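Local coordinates for Per a 4 allergen (Periplaneta americana, PDB 3EBW), which is a major cockroach allergen of the lipocalin family, bound by IgE, and probably holds small hydrophobic ligands within its beta barrel, at the interface of chains A and B. Coordinates in Å, arbitrary orientation; residue numbers count along the deposited sequence, not the author numbering. Chains: chain A/B, Per a 4 allergen.

Contact 1: the interface of chains A and B. Residues chain A 145-147, 151; chain B 49, 51, 72, 74.
This is one patch of a protein-protein interface between two copies of the allergen, of mixed polar and apolar character, in which A:Leu147 and A:Asp151 meet B:Asn49, B:Val51 and B:Thr72. It joins the two copies of the deposited assembly. The interface is not an exact two-fold, and the structure alone does not show that the pair forms in solution. The patch hides 213 Å² of protein surface.

Chain A contributes the stretch that follows its long helix, residues 132-142. A:Asn146 turns the chain with a positive phi of 73°. B:Asn49 sits against this turn. Its side chain runs past A:Leu147 in the opposite direction. The side-chain nitrogen ND2 of B:Asn49 comes within 2.7 Å of the backbone O of A:Asn146, but as modelled the amide hydrogens are not aimed at that oxygen, so the pair does not count as a hydrogen bond. The approach of A:Leu147 CD2 to B:Asn49 is too tight to be real and the local model is doubtful there. The other methyl, CD1 of A:Leu147, lies 3.4 Å from the backbone O of B:Asn49.

B:Val51 fills the middle of the patch. Its CG2 methyl is placed opposite the carbonyl carbon, with CG1 opposite the backbone N (chi1 177°). CG2 therefore faces chain A and packs against A:Leu147 CD1 at 3.7 Å. The same methyl lies 3.8 Å from the carboxylate OD1 of A:Asp151, whose side chain crosses the valine at about a right angle. A:Asp151 thus rests one oxygen on an apolar group and turns the other toward a hydroxyl. B:Pro74 adds a light contact at the far end, its CA 3.8 Å from the backbone O of A:Asp151. The hydroxyl OG1 of B:Thr72 gives a weak hydrogen bond to OD2 of A:Asp151, at 3.4 Å.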
loop_
_atom_site.group_PDB
_atom_site.type_symbol
_atom_site.label_atom_id
_atom_site.label_comp_id
_atom_site.label_asym_id
_atom_site.label_seq_id
_atom_site.Cartn_x
_atom_site.Cartn_y
_atom_site.Cartn_z
ATOM N N TYR A 145 7.000 8.888 14.389
ATOM C CA TYR A 145 6.808 7.454 14.163
ATOM C C TYR A 145 7.422 7.003 12.870
ATOM O O TYR A 145 7.333 5.830 12.494
ATOM C CB TYR A 145 5.330 7.117 14.167
ATOM C CG TYR A 145 4.671 7.602 15.414
ATOM C CD1 TYR A 145 4.851 6.933 16.613
ATOM C CD2 TYR A 145 3.993 8.813 15.425
ATOM C CE1 TYR A 145 4.391 7.458 17.808
ATOM C CE2 TYR A 145 3.524 9.358 16.610
ATOM C CZ TYR A 145 3.731 8.679 17.807
ATOM O OH TYR A 145 3.326 9.252 18.997
ATOM N N ASN A 146 8.062 7.948 12.195
ATOM C CA ASN A 146 8.720 7.662 10.936
ATOM C C ASN A 146 7.724 7.461 9.818
ATOM O O ASN A 146 7.770 6.461 9.114
ATOM C CB ASN A 146 9.618 6.423 11.075
ATOM C CG ASN A 146 11.026 6.760 11.583
ATOM O OD1 ASN A 146 11.818 5.861 11.853
ATOM N ND2 ASN A 146 11.341 8.055 11.702
ATOM N N LEU A 147 6.808 8.414 9.680
ATOM C CA LEU A 147 5.797 8.382 8.633
ATOM C C LEU A 147 5.765 9.797 8.134
ATOM O O LEU A 147 6.166 10.721 8.844
ATOM C CB LEU A 147 4.394 8.048 9.162
ATOM C CG LEU A 147 3.858 6.650 9.487
ATOM C CD1 LEU A 147 3.648 5.832 8.236
ATOM C CD2 LEU A 147 4.801 5.987 10.440
ATOM N N ASP A 151 4.258 9.049 2.319
ATOM C CA ASP A 151 4.707 7.700 2.625
ATOM C C ASP A 151 3.466 6.815 2.579
ATOM O O ASP A 151 3.534 5.601 2.773
ATOM C CB ASP A 151 5.329 7.693 4.028
ATOM C CG ASP A 151 6.481 6.728 4.157
ATOM O OD1 ASP A 151 7.139 6.749 5.218
ATOM O OD2 ASP A 151 6.728 5.957 3.209
ATOM N N ASN B 49 4.916 0.667 11.439
ATOM C CA ASN B 49 4.161 1.898 11.254
ATOM C C ASN B 49 3.341 1.737 9.968
ATOM O O ASN B 49 2.882 2.713 9.347
ATOM C CB ASN B 49 5.125 3.069 11.165
ATOM C CG ASN B 49 6.123 2.899 10.066
ATOM O OD1 ASN B 49 6.461 1.771 9.702
ATOM N ND2 ASN B 49 6.610 4.008 9.523
ATOM N N VAL B 51 4.211 0.887 6.985
ATOM C CA VAL B 51 4.928 1.027 5.722
ATOM C C VAL B 51 5.501 -0.261 5.166
ATOM O O VAL B 51 6.128 -1.021 5.891
ATOM C CB VAL B 51 6.112 2.010 5.831
ATOM C CG1 VAL B 51 6.850 2.056 4.506
ATOM C CG2 VAL B 51 5.617 3.408 6.192
ATOM N N THR B 72 9.982 2.412 -0.519
ATOM C CA THR B 72 8.766 2.002 0.165
ATOM C C THR B 72 7.702 1.932 -0.914
ATOM O O THR B 72 7.823 2.610 -1.948
ATOM C CB THR B 72 8.328 3.049 1.204
ATOM O OG1 THR B 72 8.072 4.298 0.542
ATOM C CG2 THR B 72 9.422 3.246 2.267
ATOM N N PRO B 74 4.320 3.092 -1.224
ATOM C CA PRO B 74 3.338 4.031 -0.692
ATOM C C PRO B 74 1.890 3.853 -1.070
ATOM O O PRO B 74 1.017 4.442 -0.443
ATOM C CB PRO B 74 3.889 5.381 -1.133
ATOM C CG PRO B 74 4.393 5.077 -2.458
ATOM C CD PRO B 74 5.141 3.768 -2.245
#

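Contact 2: the interface of chains A and B. Residues chain A 30-31, 34; chain B 12-14, 76-77.
Where A:Glu34 meets B:Leu13, the chain B backbone turns through B:Gly12 with a positive phi of 76° and then runs extended through B:Leu13. The side chain of A:Glu34 reaches across with its carboxylate over the carbonyl of B:Leu13. Both carboxylate oxygens of A:Glu34, OE2 at 2.5 Å and OE1 at 2.9 Å, crowd the backbone O of B:Leu13. This contact between acceptors is doubtful at this resolution.

The indole of B:Trp76 lies beside this pair. Its NE1 gives a weak hydrogen bond to the same carbonyl O of B:Leu13, at 3.1 Å. This weak bond lies within chain B and may help to steady the ring. A:Glu34 crosses the indole at about a right angle, and the carboxylate and ring planes are 55° apart. On one face of the ring, toward its rim, the backbone N of A:Asn30 stands 3.7 Å above the plane. The CA of A:Asn30 lies over the same face, 3.6 Å from CZ2 of B:Trp76.

B:Asp14 packs against A:Ser31. With CG of B:Asp14 anti to the backbone N (chi1 -179°), the carboxylate is carried out toward the serine. Its OD1 meets CB of A:Ser31 at 3.4 Å, while the serine hydroxyl stays too far away for a hydrogen bond.

Chain A brings the loop between strands 20-27 and 40-46, which in lipocalins borders the open end of the barrel. Chain B brings the segment ahead of strand 20-27 and the loop between strands 66-72 and 80-83, probably at the closed end.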
loop_
_atom_site.group_PDB
_atom_site.type_symbol
_atom_site.label_atom_id
_atom_site.label_comp_id
_atom_site.label_asym_id
_atom_site.label_seq_id
_atom_site.Cartn_x
_atom_site.Cartn_y
_atom_site.Cartn_z
ATOM N N ASN A 30 -3.634 -0.688 2.123
ATOM C CA ASN A 30 -3.996 -1.982 2.724
ATOM C C ASN A 30 -5.072 -2.644 1.873
ATOM O O ASN A 30 -5.783 -1.960 1.144
ATOM C CB ASN A 30 -4.561 -1.790 4.138
ATOM C CG ASN A 30 -5.904 -1.065 4.138
ATOM O OD1 ASN A 30 -5.974 0.160 4.168
ATOM N ND2 ASN A 30 -6.972 -1.833 4.075
ATOM N N SER A 31 -5.204 -3.961 1.991
ATOM C CA SER A 31 -6.174 -4.715 1.215
ATOM C C SER A 31 -7.600 -4.236 1.442
ATOM O O SER A 31 -8.102 -3.428 0.670
ATOM C CB SER A 31 -6.059 -6.202 1.546
ATOM O OG SER A 31 -6.112 -6.407 2.944
ATOM N N GLU A 34 -8.991 -1.248 -0.409
ATOM C CA GLU A 34 -8.381 -1.163 -1.743
ATOM C C GLU A 34 -9.219 -0.465 -2.792
ATOM O O GLU A 34 -8.700 0.365 -3.553
ATOM C CB GLU A 34 -8.093 -2.565 -2.264
ATOM C CG GLU A 34 -6.642 -2.939 -2.383
ATOM C CD GLU A 34 -6.491 -4.363 -2.840
ATOM O OE1 GLU A 34 -6.693 -4.617 -4.041
ATOM O OE2 GLU A 34 -6.193 -5.237 -2.002
ATOM N N GLY B 12 -7.349 -7.936 -6.815
ATOM C CA GLY B 12 -7.277 -8.384 -5.439
ATOM C C GLY B 12 -5.854 -8.329 -4.929
ATOM O O GLY B 12 -5.510 -9.018 -3.974
ATOM N N LEU B 13 -5.029 -7.504 -5.574
ATOM C CA LEU B 13 -3.633 -7.364 -5.194
ATOM C C LEU B 13 -3.531 -6.903 -3.748
ATOM O O LEU B 13 -4.184 -5.960 -3.344
ATOM C CB LEU B 13 -2.920 -6.371 -6.127
ATOM C CG LEU B 13 -1.456 -6.054 -5.770
ATOM C CD1 LEU B 13 -0.611 -7.325 -5.762
ATOM C CD2 LEU B 13 -0.926 -5.025 -6.739
ATOM N N ASP B 14 -2.706 -7.587 -2.972
ATOM C CA ASP B 14 -2.509 -7.261 -1.567
ATOM C C ASP B 14 -0.989 -7.280 -1.258
ATOM O O ASP B 14 -0.421 -8.305 -0.854
ATOM C CB ASP B 14 -3.282 -8.278 -0.712
ATOM C CG ASP B 14 -3.168 -8.012 0.774
ATOM O OD1 ASP B 14 -2.732 -6.915 1.151
ATOM O OD2 ASP B 14 -3.518 -8.895 1.585
ATOM N N TRP B 76 -1.098 1.276 -3.724
ATOM C CA TRP B 76 -1.319 0.149 -4.607
ATOM C C TRP B 76 -2.791 -0.069 -4.893
ATOM O O TRP B 76 -3.625 -0.097 -3.988
ATOM C CB TRP B 76 -0.658 -1.122 -4.045
ATOM C CG TRP B 76 -1.393 -1.921 -3.017
ATOM C CD1 TRP B 76 -2.435 -2.785 -3.232
ATOM C CD2 TRP B 76 -1.030 -2.074 -1.636
ATOM N NE1 TRP B 76 -2.724 -3.481 -2.070
ATOM C CE2 TRP B 76 -1.875 -3.061 -1.083
ATOM C CE3 TRP B 76 -0.062 -1.483 -0.818
ATOM C CZ2 TRP B 76 -1.772 -3.463 0.242
ATOM C CZ3 TRP B 76 0.035 -1.890 0.494
ATOM C CH2 TRP B 76 -0.810 -2.869 1.012
ATOM N N THR B 77 -3.106 -0.182 -6.174
ATOM C CA THR B 77 -4.462 -0.397 -6.628
ATOM C C THR B 77 -4.824 -1.864 -6.701
ATOM O O THR B 77 -4.178 -2.703 -6.086
ATOM C CB THR B 77 -4.667 0.227 -7.979
ATOM O OG1 THR B 77 -3.985 1.477 -8.000
ATOM C CG2 THR B 77 -6.156 0.492 -8.218
#

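The C-alpha centres of contact 1 and contact 2 are about 17 Å apart, and both belong to one interface between chains A and B. They share no residue. On chain B they are tied by the loop between strands 66-72 and 80-83, which reaches contact 1 through B:Pro74 and contact 2 through B:Trp76 and B:Thr77. On chain A the two patches come from distant parts of the sequence. Each chain presents a different surface, which fits an asymmetric pairing. The structure alone does not show whether this pairing exists outside the crystal.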